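Local coordinates for disease resistance protein RRS1 (Arabidopsis thaliana, PDB 4C6S) that pairs with RPS4 through domains including this TIR domain to recognise the pathogen effectors AvrRps4 and PopP2, and also binds W-box DNA as a transcription factor, at residues A[92-104]-A[111-123]. Sequence-based numbering, arbitrary orientation.
With NA (sodium ion), chain G; SO4 (sulfate ion), chain F; SO4 (sulfate ion), chain E.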
ATOM      1  N   ALA A  92     -21.414  -9.344  -8.935  1.00 36.34           N
ATOM      2  CA  ALA A  92     -20.593 -10.282  -8.179  1.00 33.32           C
ATOM      3  C   ALA A  92     -20.026  -9.612  -6.943  1.00 33.08           C
ATOM      4  O   ALA A  92     -19.763  -8.409  -6.943  1.00 32.32           O
ATOM      5  CB  ALA A  92     -19.463 -10.793  -9.033  1.00 38.99           C
ATOM      6  N   VAL A  93     -19.797 -10.404  -5.901  1.00 30.53           N
ATOM      7  CA  VAL A  93     -19.196  -9.896  -4.683  1.00 25.87           C
ATOM      8  C   VAL A  93     -17.858 -10.594  -4.416  1.00 27.30           C
ATOM      9  O   VAL A  93     -17.771 -11.823  -4.391  1.00 30.35           O
ATOM     10  CB  VAL A  93     -20.137 -10.056  -3.470  1.00 27.55           C
ATOM     11  CG1 VAL A  93     -19.464  -9.522  -2.214  1.00 26.91           C
ATOM     12  CG2 VAL A  93     -21.459  -9.335  -3.729  1.00 29.98           C
ATOM     13  N   VAL A  94     -16.804  -9.807  -4.255  1.00 24.32           N
ATOM     14  CA  VAL A  94     -15.497 -10.369  -3.933  1.00 22.33           C
ATOM     15  C   VAL A  94     -15.091  -9.820  -2.572  1.00 23.44           C
ATOM     16  O   VAL A  94     -15.244  -8.621  -2.321  1.00 25.05           O
ATOM     17  CB  VAL A  94     -14.455  -9.977  -4.994  1.00 26.21           C
ATOM     18  CG1 VAL A  94     -13.076 -10.521  -4.619  1.00 27.87           C
ATOM     19  CG2 VAL A  94     -14.887 -10.500  -6.361  1.00 29.72           C
ATOM     20  N   SER A  95     -14.597 -10.686  -1.685  1.00 23.81           N
ATOM     21  CA  SER A  95     -14.287 -10.260  -0.321  1.00 21.28           C
ATOM     22  C   SER A  95     -12.789 -10.337  -0.090  1.00 23.32           C
ATOM     23  O   SER A  95     -12.133 -11.259  -0.556  1.00 25.15           O
ATOM     24  CB  SER A  95     -15.000 -11.147   0.703  1.00 24.50           C
ATOM     25  OG  SER A  95     -16.405 -10.964   0.626  1.00 26.54           O
ATOM     26  N   VAL A  96     -12.256  -9.362   0.636  1.00 19.45           N
ATOM     27  CA  VAL A  96     -10.821  -9.341   0.903  1.00 20.21           C
ATOM     28  C   VAL A  96     -10.618  -9.219   2.398  1.00 18.82           C
ATOM     29  O   VAL A  96     -11.045  -8.226   3.012  1.00 23.85           O
ATOM     30  CB  VAL A  96     -10.144  -8.141   0.207  1.00 19.80           C
ATOM     31  CG1 VAL A  96      -8.640  -8.143   0.472  1.00 21.29           C
ATOM     32  CG2 VAL A  96     -10.407  -8.166  -1.317  1.00 22.29           C
ATOM     33  N   LEU A  97      -9.983 -10.234   2.995  1.00 18.58           N
ATOM     34  CA  LEU A  97      -9.698 -10.202   4.427  1.00 19.02           C
ATOM     35  C   LEU A  97      -8.333  -9.562   4.575  1.00 24.68           C
ATOM     36  O   LEU A  97      -7.309 -10.221   4.371  1.00 23.22           O
ATOM     37  CB  LEU A  97      -9.693 -11.608   5.032  1.00 23.45           C
ATOM     38  CG  LEU A  97     -11.005 -12.361   4.907  1.00 23.71           C
ATOM     39  CD1 LEU A  97     -10.904 -13.752   5.551  1.00 29.26           C
ATOM     40  CD2 LEU A  97     -12.106 -11.568   5.598  1.00 27.73           C
ATOM     41  N   TYR A  98      -8.319  -8.272   4.901  1.00 20.66           N
ATOM     42  CA  TYR A  98      -7.069  -7.520   4.906  1.00 22.86           C
ATOM     43  C   TYR A  98      -6.608  -7.207   6.325  1.00 21.21           C
ATOM     44  O   TYR A  98      -7.381  -6.692   7.142  1.00 25.99           O
ATOM     45  CB  TYR A  98      -7.206  -6.215   4.103  1.00 20.42           C
ATOM     46  CG  TYR A  98      -5.902  -5.457   4.099  1.00 20.13           C
ATOM     47  CD1 TYR A  98      -4.839  -5.886   3.310  1.00 17.79           C
ATOM     48  CD2 TYR A  98      -5.706  -4.360   4.922  1.00 22.56           C
ATOM     49  CE1 TYR A  98      -3.612  -5.228   3.339  1.00 19.74           C
ATOM     50  CE2 TYR A  98      -4.492  -3.695   4.948  1.00 24.10           C
ATOM     51  CZ  TYR A  98      -3.455  -4.131   4.146  1.00 23.48           C
ATOM     52  OH  TYR A  98      -2.255  -3.482   4.180  1.00 24.37           O
ATOM     53  N   GLY A  99      -5.346  -7.502   6.632  1.00 22.15           N
ATOM     54  CA  GLY A  99      -4.801  -7.128   7.922  1.00 23.61           C
ATOM     55  C   GLY A  99      -3.575  -7.951   8.256  1.00 27.47           C
ATOM     56  O   GLY A  99      -3.411  -9.047   7.715  1.00 26.14           O
ATOM     57  N   ASP A 100      -2.735  -7.436   9.149  1.00 28.55           N
ATOM     58  CA  ASP A 100      -1.479  -8.105   9.507  1.00 31.76           C
ATOM     59  C   ASP A 100      -1.615  -9.075  10.673  1.00 32.94           C
ATOM     60  O   ASP A 100      -0.621  -9.628  11.146  1.00 33.83           O
ATOM     61  CB  ASP A 100      -0.374  -7.083   9.826  1.00 36.60           C
ATOM     62  CG  ASP A 100      -0.702  -6.201  11.023  1.00 41.96           C
ATOM     63  OD1 ASP A 100      -1.724  -6.425  11.702  1.00 39.74           O
ATOM     64  OD2 ASP A 100       0.090  -5.274  11.302  1.00 50.52           O
ATOM     65  N   SER A 101      -2.839  -9.257  11.146  1.00 28.81           N
ATOM     66  CA  SER A 101      -3.099 -10.108  12.299  1.00 33.11           C
ATOM     67  C   SER A 101      -4.532 -10.604  12.205  1.00 31.73           C
ATOM     68  O   SER A 101      -5.363 -10.325  13.079  1.00 30.93           O
ATOM     69  CB  SER A 101      -2.870  -9.320  13.584  1.00 40.49           C
ATOM     70  OG  SER A 101      -2.706 -10.185  14.691  1.00 54.84           O
ATOM     71  N   LEU A 102      -4.815 -11.346  11.136  1.00 28.52           N
ATOM     72  CA  LEU A 102      -6.184 -11.743  10.795  1.00 28.55           C
ATOM     73  C   LEU A 102      -6.799 -12.660  11.826  1.00 29.85           C
ATOM     74  O   LEU A 102      -6.150 -13.590  12.327  1.00 31.36           O
ATOM     75  CB  LEU A 102      -6.226 -12.483   9.460  1.00 28.62           C
ATOM     76  CG  LEU A 102      -5.919 -11.793   8.144  1.00 29.98           C
ATOM     77  CD1 LEU A 102      -6.215 -12.744   6.994  1.00 26.15           C
ATOM     78  CD2 LEU A 102      -6.733 -10.511   8.017  1.00 23.32           C
ATOM     79  N   LEU A 103      -8.060 -12.390  12.146  1.00 27.15           N
ATOM     80  CA  LEU A 103      -8.876 -13.349  12.875  1.00 27.90           C
ATOM     81  C   LEU A 103      -9.470 -14.211  11.768  1.00 24.71           C
ATOM     82  O   LEU A 103     -10.644 -14.087  11.420  1.00 26.13           O
ATOM     83  CB  LEU A 103      -9.976 -12.628  13.655  1.00 27.76           C
ATOM     84  CG  LEU A 103      -9.443 -11.710  14.751  1.00 32.75           C
ATOM     85  CD1 LEU A 103     -10.579 -11.053  15.543  1.00 36.53           C
ATOM     86  CD2 LEU A 103      -8.522 -12.480  15.677  1.00 35.98           C
ATOM     87  N   ARG A 104      -8.630 -15.068  11.191  1.00 30.06           N
ATOM     88  CA  ARG A 104      -8.957 -15.706   9.921  1.00 27.73           C
ATOM     89  C   ARG A 104     -10.134 -16.669  10.038  1.00 25.58           C
ATOM     90  O   ARG A 104     -11.077 -16.590   9.252  1.00 27.14           O
ATOM     91  CB  ARG A 104      -7.728 -16.436   9.369  1.00 28.15           C
ATOM     92  CG  ARG A 104      -7.899 -16.946   7.954  1.00 34.61           C
ATOM     93  CD  ARG A 104      -6.656 -17.702   7.505  1.00 41.22           C
ATOM     94  NE  ARG A 104      -5.431 -17.073   8.004  1.00 53.70           N
ATOM     95  CZ  ARG A 104      -4.695 -16.185   7.335  1.00 61.50           C
ATOM     96  NH1 ARG A 104      -5.039 -15.795   6.111  1.00 57.98           N
ATOM     97  NH2 ARG A 104      -3.599 -15.684   7.899  1.00 63.99           N
ATOM     98  N   LEU A 111     -18.039 -15.063   6.653  1.00 25.82           N
ATOM     99  CA  LEU A 111     -18.329 -14.944   5.222  1.00 26.41           C
ATOM    100  C   LEU A 111     -19.183 -16.107   4.708  1.00 30.01           C
ATOM    101  O   LEU A 111     -20.100 -15.900   3.914  1.00 32.38           O
ATOM    102  CB  LEU A 111     -17.046 -14.795   4.404  1.00 27.32           C
ATOM    103  CG  LEU A 111     -16.270 -13.517   4.706  1.00 27.59           C
ATOM    104  CD1 LEU A 111     -14.979 -13.486   3.896  1.00 28.89           C
ATOM    105  CD2 LEU A 111     -17.104 -12.270   4.433  1.00 30.43           C
ATOM    106  N   ASP A 112     -18.886 -17.320   5.173  1.00 30.98           N
ATOM    107  CA  ASP A 112     -19.696 -18.483   4.819  1.00 32.38           C
ATOM    108  C   ASP A 112     -21.153 -18.290   5.236  1.00 34.46           C
ATOM    109  O   ASP A 112     -22.076 -18.619   4.479  1.00 35.03           O
ATOM    110  CB  ASP A 112     -19.134 -19.751   5.459  1.00 37.65           C
ATOM    111  CG  ASP A 112     -20.040 -20.946   5.262  1.00 47.07           C
ATOM    112  OD1 ASP A 112     -19.975 -21.574   4.188  1.00 50.35           O
ATOM    113  OD2 ASP A 112     -20.828 -21.248   6.179  1.00 50.28           O
ATOM    114  N   PHE A 113     -21.358 -17.748   6.433  1.00 27.91           N
ATOM    115  CA  PHE A 113     -22.710 -17.485   6.938  1.00 28.69           C
ATOM    116  C   PHE A 113     -23.437 -16.464   6.061  1.00 33.69           C
ATOM    117  O   PHE A 113     -24.661 -16.534   5.902  1.00 34.09           O
ATOM    118  CB  PHE A 113     -22.627 -16.996   8.391  1.00 27.28           C
ATOM    119  CG  PHE A 113     -23.966 -16.739   9.043  1.00 27.53           C
ATOM    120  CD1 PHE A 113     -24.790 -17.794   9.411  1.00 28.32           C
ATOM    121  CD2 PHE A 113     -24.368 -15.443   9.332  1.00 27.75           C
ATOM    122  CE1 PHE A 113     -26.020 -17.564  10.039  1.00 27.87           C
ATOM    123  CE2 PHE A 113     -25.595 -15.198   9.957  1.00 31.97           C
ATOM    124  CZ  PHE A 113     -26.415 -16.260  10.308  1.00 29.52           C
ATOM    125  N   ARG A 114     -22.681 -15.532   5.480  1.00 30.42           N
ATOM    126  CA  ARG A 114     -23.250 -14.515   4.591  1.00 30.44           C
ATOM    127  C   ARG A 114     -23.392 -15.022   3.152  1.00 32.57           C
ATOM    128  O   ARG A 114     -23.834 -14.283   2.262  1.00 34.67           O
ATOM    129  CB  ARG A 114     -22.402 -13.233   4.612  1.00 29.51           C
ATOM    130  CG  ARG A 114     -22.192 -12.627   5.992  1.00 29.06           C
ATOM    131  CD  ARG A 114     -23.499 -12.312   6.709  1.00 30.94           C
ATOM    132  NE  ARG A 114     -23.238 -12.016   8.113  1.00 29.77           N
ATOM    133  CZ  ARG A 114     -24.171 -11.808   9.034  1.00 30.86           C
ATOM    134  NH1 ARG A 114     -25.453 -11.855   8.713  1.00 29.36           N
ATOM    135  NH2 ARG A 114     -23.818 -11.565  10.292  1.00 31.53           N
ATOM    136  N   GLY A 115     -23.020 -16.280   2.922  1.00 32.12           N
ATOM    137  CA  GLY A 115     -23.111 -16.868   1.594  1.00 34.33           C
ATOM    138  C   GLY A 115     -22.044 -16.376   0.629  1.00 36.74           C
ATOM    139  O   GLY A 115     -22.257 -16.372  -0.586  1.00 38.33           O
ATOM    140  N   LEU A 116     -20.895 -15.963   1.157  1.00 30.94           N
ATOM    141  CA  LEU A 116     -19.828 -15.423   0.310  1.00 29.22           C
ATOM    142  C   LEU A 116     -18.652 -16.398   0.240  1.00 34.74           C
ATOM    143  O   LEU A 116     -18.160 -16.858   1.271  1.00 37.11           O
ATOM    144  CB  LEU A 116     -19.372 -14.053   0.827  1.00 28.26           C
ATOM    145  CG  LEU A 116     -20.482 -12.996   0.899  1.00 29.94           C
ATOM    146  CD1 LEU A 116     -20.004 -11.767   1.641  1.00 31.04           C
ATOM    147  CD2 LEU A 116     -20.936 -12.617  -0.487  1.00 35.34           C
ATOM    148  N   SER A 117     -18.199 -16.709  -0.972  1.00 32.50           N
ATOM    149  CA  SER A 117     -17.189 -17.747  -1.151  1.00 33.23           C
ATOM    150  C   SER A 117     -15.977 -17.273  -1.937  1.00 34.77           C
ATOM    151  O   SER A 117     -14.968 -17.981  -2.017  1.00 37.29           O
ATOM    152  CB  SER A 117     -17.807 -18.954  -1.850  1.00 39.64           C
ATOM    153  OG  SER A 117     -18.410 -18.549  -3.067  1.00 43.03           O
ATOM    154  N   ARG A 118     -16.074 -16.088  -2.535  1.00 28.93           N
ATOM    155  CA  ARG A 118     -14.946 -15.531  -3.284  1.00 27.89           C
ATOM    156  C   ARG A 118     -14.133 -14.635  -2.365  1.00 29.89           C
ATOM    157  O   ARG A 118     -14.538 -13.511  -2.052  1.00 27.79           O
ATOM    158  CB  ARG A 118     -15.434 -14.760  -4.509  1.00 30.08           C
ATOM    159  CG  ARG A 118     -16.184 -15.642  -5.487  1.00 40.97           C
ATOM    160  CD  ARG A 118     -16.589 -14.868  -6.722  1.00 47.76           C
ATOM    161  NE  ARG A 118     -15.435 -14.342  -7.444  1.00 47.44           N
ATOM    162  CZ  ARG A 118     -15.533 -13.520  -8.482  1.00 52.06           C
ATOM    163  NH1 ARG A 118     -16.731 -13.136  -8.903  1.00 50.99           N
ATOM    164  NH2 ARG A 118     -14.442 -13.081  -9.095  1.00 52.39           N
ATOM    165  N   ILE A 119     -12.994 -15.158  -1.918  1.00 25.52           N
ATOM    166  CA  ILE A 119     -12.275 -14.581  -0.800  1.00 23.69           C
ATOM    167  C   ILE A 119     -10.773 -14.502  -1.104  1.00 24.05           C
ATOM    168  O   ILE A 119     -10.156 -15.487  -1.538  1.00 26.61           O
ATOM    169  CB  ILE A 119     -12.506 -15.432   0.479  1.00 26.89           C
ATOM    170  CG1 ILE A 119     -14.000 -15.556   0.794  1.00 26.06           C
ATOM    171  CG2 ILE A 119     -11.753 -14.852   1.668  1.00 28.80           C
ATOM    172  CD1 ILE A 119     -14.292 -16.508   1.947  1.00 31.29           C
ATOM    173  N   HIS A 120     -10.203 -13.315  -0.912  1.00 19.74           N
ATOM    174  CA  HIS A 120      -8.757 -13.108  -0.958  1.00 22.70           C
ATOM    175  C   HIS A 120      -8.332 -12.735   0.458  1.00 26.00           C
ATOM    176  O   HIS A 120      -9.111 -12.128   1.193  1.00 24.41           O
ATOM    177  CB  HIS A 120      -8.426 -11.970  -1.930  1.00 21.57           C
ATOM    178  CG  HIS A 120      -8.780 -12.282  -3.349  1.00 21.77           C
ATOM    179  ND1 HIS A 120      -7.882 -12.846  -4.227  1.00 25.03           N
ATOM    180  CD2 HIS A 120      -9.939 -12.134  -4.035  1.00 22.94           C
ATOM    181  CE1 HIS A 120      -8.471 -13.033  -5.398  1.00 30.00           C
ATOM    182  NE2 HIS A 120      -9.720 -12.613  -5.307  1.00 24.27           N
ATOM    183  N   GLN A 121      -7.119 -13.112   0.860  1.00 23.48           N
ATOM    184  CA  GLN A 121      -6.670 -12.834   2.231  1.00 20.87           C
ATOM    185  C   GLN A 121      -5.221 -12.374   2.297  1.00 24.41           C
ATOM    186  O   GLN A 121      -4.363 -12.864   1.553  1.00 25.66           O
ATOM    187  CB  GLN A 121      -6.762 -14.100   3.105  1.00 24.95           C
ATOM    188  CG  GLN A 121      -7.997 -14.948   2.944  1.00 38.51           C
ATOM    189  CD  GLN A 121      -7.809 -16.316   3.580  1.00 46.80           C
ATOM    190  OE1 GLN A 121      -7.142 -16.448   4.610  1.00 49.34           O
ATOM    191  NE2 GLN A 121      -8.370 -17.346   2.950  1.00 43.93           N
ATOM    192  N   SER A 122      -4.937 -11.459   3.220  1.00 21.78           N
ATOM    193  CA  SER A 122      -3.554 -11.186   3.608  1.00 23.56           C
ATOM    194  C   SER A 122      -2.888 -12.480   4.070  1.00 27.79           C
ATOM    195  O   SER A 122      -3.531 -13.332   4.705  1.00 26.89           O
ATOM    196  CB  SER A 122      -3.515 -10.186   4.767  1.00 25.08           C
ATOM    197  OG  SER A 122      -3.969  -8.906   4.368  1.00 23.47           O
ATOM    198  N   ARG A 123      -1.601 -12.610   3.758  1.00 26.17           N
ATOM    199  CA  ARG A 123      -0.801 -13.773   4.135  1.00 30.98           C
ATOM    200  C   ARG A 123       0.511 -13.324   4.746  1.00 30.45           C
ATOM    201  O   ARG A 123       1.062 -12.284   4.378  1.00 32.01           O
ATOM    202  CB  ARG A 123      -0.485 -14.634   2.908  1.00 37.28           C
ATOM    203  CG  ARG A 123      -1.694 -15.230   2.219  1.00 40.94           C
ATOM    204  CD  ARG A 123      -2.277 -16.338   3.039  1.00 43.98           C
ATOM    205  NE  ARG A 123      -3.401 -16.975   2.366  1.00 49.33           N
ATOM    206  CZ  ARG A 123      -4.060 -18.018   2.856  1.00 53.62           C
ATOM    207  NH1 ARG A 123      -3.701 -18.536   4.025  1.00 54.09           N
ATOM    208  NH2 ARG A 123      -5.072 -18.542   2.182  1.00 52.20           N
TER
HETATM  209 NA    NA G1155      -5.453 -13.743  -3.392  0.84 33.61          NA
HETATM  210  S   SO4 F1154      -5.458 -16.240  -0.812  1.00 55.31           S
HETATM  211  O1  SO4 F1154      -5.791 -14.821  -0.925  1.00 34.56           O
HETATM  212  O2  SO4 F1154      -5.506 -16.866  -2.132  1.00 62.55           O
HETATM  213  O3  SO4 F1154      -6.439 -16.881   0.060  1.00 59.59           O
HETATM  214  O4  SO4 F1154      -4.111 -16.388  -0.261  1.00 52.66           O
HETATM  215  S   SO4 E1153      -0.512 -17.453   6.579  0.72 63.22           S
HETATM  216  O1  SO4 E1153       0.321 -17.683   5.402  0.72 64.13           O
HETATM  217  O2  SO4 E1153      -1.792 -18.136   6.383  0.72 60.63           O
HETATM  218  O3  SO4 E1153      -0.730 -16.024   6.787  0.72 52.85           O
HETATM  219  O4  SO4 E1153       0.169 -17.986   7.759  0.72 67.65           O
HETATM  220  O   HOH W   1     -17.069 -12.827  -1.308  1.00 34.14           O
HETATM  221  O   HOH W   2     -18.742 -14.209  -3.059  1.00 44.96           O
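Arg-104, first residue of helix 104-113, reaches Gln-121 and Ser-122 with its side chain from CG outward. From CB, CG is anti to the backbone N (chi1 -171°). CG and CD pack against Gln-121 OE1, at 3.5 Å and 3.2 Å; NE lies farther from it. A bend at chi3 (-38°) turns the guanidinium. NH1 donates to Gln-121 OE1 at 2.7 Å and to Ser-122 O at 3.2 Å, both near the guanidinium plane. CZ lies under O2 of one sulfate, and NH2 is 3.1 Å from its O3. Arg-123 NH1 donates to that O2, and Arg-123 NE to a second sulfate.

Strands 92-98 and 119-121 run parallel. Ser-95 N donates to Arg-118 O, His-120 N to Ser-95 O, Leu-97 N to His-120 O, Ser-122 N to Leu-97 O. Gly-99 N donates to Ser-122 OG. Facing helix 104-113, Leu-97, Leu-111 and Ile-119 make a largely apolar layer. Facing helix 128-143, Val-94 CG2 sits over the Arg-118 guanidinium, salt-bridged to Asp-138. Asp-138 also takes His-120 NE2; ND1 binds sodium with Glu-134 and the second sulfate.

This closes the last beta-alpha-beta unit of the TIR sheet. The sulfates probably come from the crystallisation liquor, but the paired arginines could attract anions.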